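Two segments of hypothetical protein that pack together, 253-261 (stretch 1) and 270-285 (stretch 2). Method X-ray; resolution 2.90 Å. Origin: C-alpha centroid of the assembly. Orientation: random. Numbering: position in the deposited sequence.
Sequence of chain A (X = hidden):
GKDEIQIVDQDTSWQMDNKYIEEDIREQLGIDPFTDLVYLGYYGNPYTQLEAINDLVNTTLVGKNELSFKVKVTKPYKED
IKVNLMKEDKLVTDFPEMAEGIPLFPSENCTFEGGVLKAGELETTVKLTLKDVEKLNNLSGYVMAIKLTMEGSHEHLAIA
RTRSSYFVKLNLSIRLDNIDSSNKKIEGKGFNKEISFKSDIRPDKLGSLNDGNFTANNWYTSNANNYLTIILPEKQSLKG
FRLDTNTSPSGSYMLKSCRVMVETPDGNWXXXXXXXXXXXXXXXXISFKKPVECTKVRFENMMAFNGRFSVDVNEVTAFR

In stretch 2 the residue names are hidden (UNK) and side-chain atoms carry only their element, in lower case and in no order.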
# COMPACT_ATOMS: atom_id res chain seq x y z
N TYR A 253 -10.00 19.55 7.78
CA TYR A 253 -9.34 20.31 6.73
C TYR A 253 -7.88 20.70 7.07
O TYR A 253 -7.26 21.42 6.28
CB TYR A 253 -10.15 21.55 6.35
CG TYR A 253 -11.61 21.25 6.08
CD1 TYR A 253 -11.98 20.32 5.12
CD2 TYR A 253 -12.61 21.87 6.80
CE1 TYR A 253 -13.31 20.03 4.87
CE2 TYR A 253 -13.96 21.59 6.57
CZ TYR A 253 -14.31 20.67 5.60
OH TYR A 253 -15.62 20.38 5.33
N MSE A 254 -7.31 20.17 8.17
CA MSE A 254 -5.93 20.45 8.57
C MSE A 254 -5.04 19.37 7.96
O MSE A 254 -5.17 18.22 8.35
CB MSE A 254 -5.82 20.44 10.11
CG MSE A 254 -4.38 20.51 10.64
SE MSE A 254 -4.27 20.68 12.56
CE MSE A 254 -4.90 19.13 13.09
N LEU A 255 -4.16 19.73 7.03
CA LEU A 255 -3.26 18.77 6.38
C LEU A 255 -2.43 17.98 7.38
O LEU A 255 -1.71 18.57 8.19
CB LEU A 255 -2.31 19.52 5.41
CG LEU A 255 -1.20 18.71 4.74
CD1 LEU A 255 -1.76 17.55 3.94
CD2 LEU A 255 -0.37 19.60 3.83
N LYS A 256 -2.53 16.63 7.32
CA LYS A 256 -1.73 15.71 8.13
C LYS A 256 -0.68 15.06 7.28
O LYS A 256 0.50 15.12 7.62
CB LYS A 256 -2.60 14.62 8.76
CG LYS A 256 -1.86 13.83 9.85
CD LYS A 256 -2.14 12.35 9.82
CE LYS A 256 -1.68 11.67 11.09
NZ LYS A 256 -0.22 11.85 11.35
N SER A 257 -1.12 14.39 6.20
CA SER A 257 -0.22 13.65 5.32
C SER A 257 -0.52 13.84 3.85
O SER A 257 -1.65 14.15 3.48
CB SER A 257 -0.31 12.16 5.63
OG SER A 257 -1.61 11.65 5.38
N CYS A 258 0.49 13.59 3.01
CA CYS A 258 0.38 13.61 1.54
C CYS A 258 1.64 13.01 0.90
O CYS A 258 2.70 12.92 1.53
CB CYS A 258 0.13 15.02 1.02
SG CYS A 258 1.50 16.16 1.27
N ARG A 259 1.51 12.61 -0.36
CA ARG A 259 2.57 12.04 -1.19
C ARG A 259 3.21 13.17 -1.98
O ARG A 259 2.48 13.90 -2.64
CB ARG A 259 1.94 11.01 -2.12
CG ARG A 259 2.89 10.14 -2.93
CD ARG A 259 2.13 9.50 -4.08
NE ARG A 259 0.92 8.83 -3.59
CZ ARG A 259 -0.26 8.78 -4.21
NH1 ARG A 259 -0.43 9.35 -5.40
NH2 ARG A 259 -1.28 8.13 -3.65
N VAL A 260 4.55 13.34 -1.91
CA VAL A 260 5.23 14.43 -2.60
C VAL A 260 5.91 13.91 -3.89
O VAL A 260 6.98 13.29 -3.82
CB VAL A 260 6.25 15.13 -1.66
CG1 VAL A 260 6.86 16.36 -2.33
CG2 VAL A 260 5.60 15.52 -0.34
N MSE A 261 5.31 14.22 -5.06
CA MSE A 261 5.87 13.87 -6.39
C MSE A 261 6.73 15.01 -6.87
O MSE A 261 6.34 16.17 -6.68
CB MSE A 261 4.76 13.63 -7.42
CG MSE A 261 3.69 12.65 -7.00
SE MSE A 261 4.37 10.89 -6.61
CE MSE A 261 5.02 10.40 -8.36
N UNK A 270 9.01 11.54 -9.92
CA UNK A 270 9.52 10.62 -8.89
C UNK A 270 8.84 10.90 -7.56
O UNK A 270 8.66 12.06 -7.20
c UNK A 270 11.62 9.70 -7.80
c UNK A 270 11.72 10.62 -10.14
c UNK A 270 11.06 10.74 -8.77
N UNK A 271 8.47 9.84 -6.81
CA UNK A 271 7.86 9.95 -5.49
C UNK A 271 8.99 10.10 -4.46
O UNK A 271 9.75 9.14 -4.23
n UNK A 271 5.29 7.80 -3.81
o UNK A 271 6.42 9.56 -3.04
c UNK A 271 7.02 8.70 -5.21
c UNK A 271 6.21 8.74 -3.94
N UNK A 272 9.14 11.31 -3.87
CA UNK A 272 10.22 11.59 -2.91
C UNK A 272 9.89 11.14 -1.48
O UNK A 272 10.76 11.26 -0.61
c UNK A 272 13.57 13.81 -4.79
c UNK A 272 10.60 13.07 -2.94
n UNK A 272 12.91 13.70 -3.64
n UNK A 272 12.79 13.49 -5.82
c UNK A 272 11.55 13.17 -5.32
c UNK A 272 11.62 13.34 -3.98
N UNK A 273 8.70 10.62 -1.24
CA UNK A 273 8.29 10.14 0.07
C UNK A 273 6.92 10.63 0.48
O UNK A 273 6.24 11.35 -0.26
N UNK A 274 6.50 10.23 1.67
CA UNK A 274 5.22 10.60 2.23
C UNK A 274 5.45 11.57 3.38
O UNK A 274 6.19 11.27 4.32
c UNK A 274 3.10 9.77 3.35
c UNK A 274 4.42 9.36 2.69
c UNK A 274 4.17 8.41 1.53
N UNK A 275 4.78 12.73 3.31
CA UNK A 275 4.76 13.68 4.42
C UNK A 275 3.68 13.16 5.34
O UNK A 275 2.64 12.75 4.83
c UNK A 275 4.31 16.09 5.07
c UNK A 275 4.47 15.10 3.94
c UNK A 275 5.40 16.52 5.80
c UNK A 275 2.92 17.57 6.38
c UNK A 275 3.06 16.63 5.37
c UNK A 275 5.26 17.47 6.80
c UNK A 275 4.02 17.98 7.09
N UNK A 276 3.94 13.07 6.64
CA UNK A 276 2.95 12.58 7.61
C UNK A 276 3.33 13.14 8.98
O UNK A 276 4.06 12.50 9.74
o UNK A 276 2.04 9.19 8.86
o UNK A 276 0.97 11.10 9.02
c UNK A 276 1.91 10.40 8.58
c UNK A 276 2.90 11.04 7.61
N UNK A 277 2.88 14.38 9.26
CA UNK A 277 3.26 15.06 10.50
C UNK A 277 2.42 14.60 11.68
O UNK A 277 1.34 14.02 11.52
n UNK A 277 0.82 21.25 10.96
c UNK A 277 1.83 18.67 10.25
n UNK A 277 -1.07 20.88 9.73
c UNK A 277 3.20 16.59 10.38
n UNK A 277 0.55 19.25 9.84
c UNK A 277 1.86 17.19 9.98
c UNK A 277 0.10 20.46 10.17
N UNK A 278 2.96 14.84 12.88
CA UNK A 278 2.36 14.49 14.16
C UNK A 278 2.01 15.76 14.97
O UNK A 278 1.40 15.63 16.02
c UNK A 278 3.35 12.13 14.46
c UNK A 278 4.76 11.59 14.21
c UNK A 278 5.35 12.06 12.90
c UNK A 278 3.34 13.59 14.94
n UNK A 278 6.83 11.91 12.86
N UNK A 279 2.37 16.96 14.50
CA UNK A 279 2.08 18.22 15.19
C UNK A 279 0.84 18.89 14.58
O UNK A 279 0.81 19.11 13.37
c UNK A 279 3.28 19.14 15.10
o UNK A 279 3.01 20.42 15.65
N UNK A 280 -0.18 19.21 15.39
CA UNK A 280 -1.41 19.86 14.91
C UNK A 280 -1.32 21.38 15.00
O UNK A 280 -1.21 21.92 16.09
c UNK A 280 -2.61 19.42 15.75
c UNK A 280 -5.16 18.97 17.39
se UNK A 280 -4.60 17.40 16.32
c UNK A 280 -2.81 17.93 15.78
N UNK A 281 -1.37 22.07 13.85
CA UNK A 281 -1.40 23.54 13.79
C UNK A 281 -1.69 23.96 12.34
O UNK A 281 -1.80 23.10 11.47
o UNK A 281 2.25 23.85 14.35
c UNK A 281 1.20 23.84 13.66
c UNK A 281 -0.10 24.21 14.34
o UNK A 281 1.19 23.62 12.43
N UNK A 282 -1.85 25.26 12.11
CA UNK A 282 -2.15 25.79 10.79
C UNK A 282 -0.99 25.93 9.83
O UNK A 282 -1.24 26.34 8.69
N UNK A 283 0.27 25.67 10.24
CA UNK A 283 1.43 25.80 9.35
C UNK A 283 2.11 24.44 9.18
O UNK A 283 2.77 23.96 10.11
c UNK A 283 3.59 26.99 8.83
c UNK A 283 1.76 28.26 10.02
c UNK A 283 1.87 28.80 11.35
c UNK A 283 2.43 26.87 9.83
N UNK A 284 1.99 23.84 7.98
CA UNK A 284 2.62 22.57 7.66
C UNK A 284 3.94 22.83 6.95
O UNK A 284 3.92 23.51 5.92
c UNK A 284 1.71 21.72 6.79
N UNK A 285 5.07 22.35 7.49
CA UNK A 285 6.39 22.52 6.88
C UNK A 285 6.82 21.19 6.30
O UNK A 285 7.07 20.26 7.06
o UNK A 285 6.90 28.48 9.35
c UNK A 285 7.09 27.17 9.00
c UNK A 285 6.64 26.19 9.86
c UNK A 285 7.43 23.02 7.90
c UNK A 285 7.72 25.48 7.41
c UNK A 285 7.62 26.83 7.77
c UNK A 285 6.74 24.85 9.49
c UNK A 285 7.28 24.47 8.27

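Position 270 carries three carbons, one bearing the other two, and its CA-to-CB bond points away from stretch 1; this fork at the first atom is Val270, whose backbone O receives a CA-H...O contact from Met261 CA (3.4 Å). At 271, two carbons end in one oxygen and one nitrogen, an amide: Asn271. Its CB lies 3.7 Å from Met261 SE and its ND2 3.5 Å from Arg259 CG, while its OD1 accepts a hydrogen bond from the backbone N of 273. Position 272 has one carbon and a five-membered ring with two nitrogens, hence His272; its N donates to Val260 O (2.9 Å).

Position 273 has no side-chain atoms. With phi/psi of 133/-180°, a CB would jam against the preceding carbonyl, and the residue is Gly273; its O accepts from Val260 N (3.1 Å). At 274, three carbons are forked at the first: Val274, paired with Arg259 on the same face of the sheet. At 275, one carbon leads to a six-carbon ring without a heteroatom: Phe275. Its CB is 4.1 Å from Cys258 SG, and its ring lies obliquely to that sulfur. Position 276 has two carbons, the second bearing two oxygens. A carboxylate of this length is Asp276, and its OD1 forms a salt bridge with Lys256 NZ at 2.7 Å.

At 277, three carbons lead to a nitrogen and then a carbon bearing two more nitrogens, a guanidinium: Arg277. Its NE and NH2 both donate to Leu255 O (2.9 and 2.8 Å), which lies at the guanidinium edge. At 278, four carbons in a row end in nitrogen, giving Lys278, and at 279 one carbon with one oxygen gives Ser279; in both, the CA-to-CB bond points away. Position 280 has two carbons, a selenium and one carbon, unbranched, so it is selenomethionine, Met280, with CB 3.5 Å from Met254 CE. At 281, two carbons and a terminal oxygen pair mark Asp281, whose OD1 forms a salt bridge with Arg277 NH1 (2.8 Å). Position 282 lacks side-chain atoms: Gly282. At 283, four carbons, forked at the first with one longer arm, are Ile283, out of reach. Position 284 has a single carbon, the mark of Ala284, whose CB is 4.2 Å from Leu255 CD2. At 285, one carbon, then a ring of six carbons bearing one oxygen, is Tyr285, also out of reach.

The contact is an antiparallel strand pair with a bulge between Arg259 and Met261. Reciprocal hydrogen bonds join Cys258 and Phe275, with Cys258 N to Phe275 O at 2.9 Å and Phe275 N to Cys258 O at 2.7 Å. Beyond the strand, Arg277 bridges Leu255 and Asp281, tying the loop to stretch 1.

Stretch 2, residues 270-285: VNHGVFDRKSMDGIAY
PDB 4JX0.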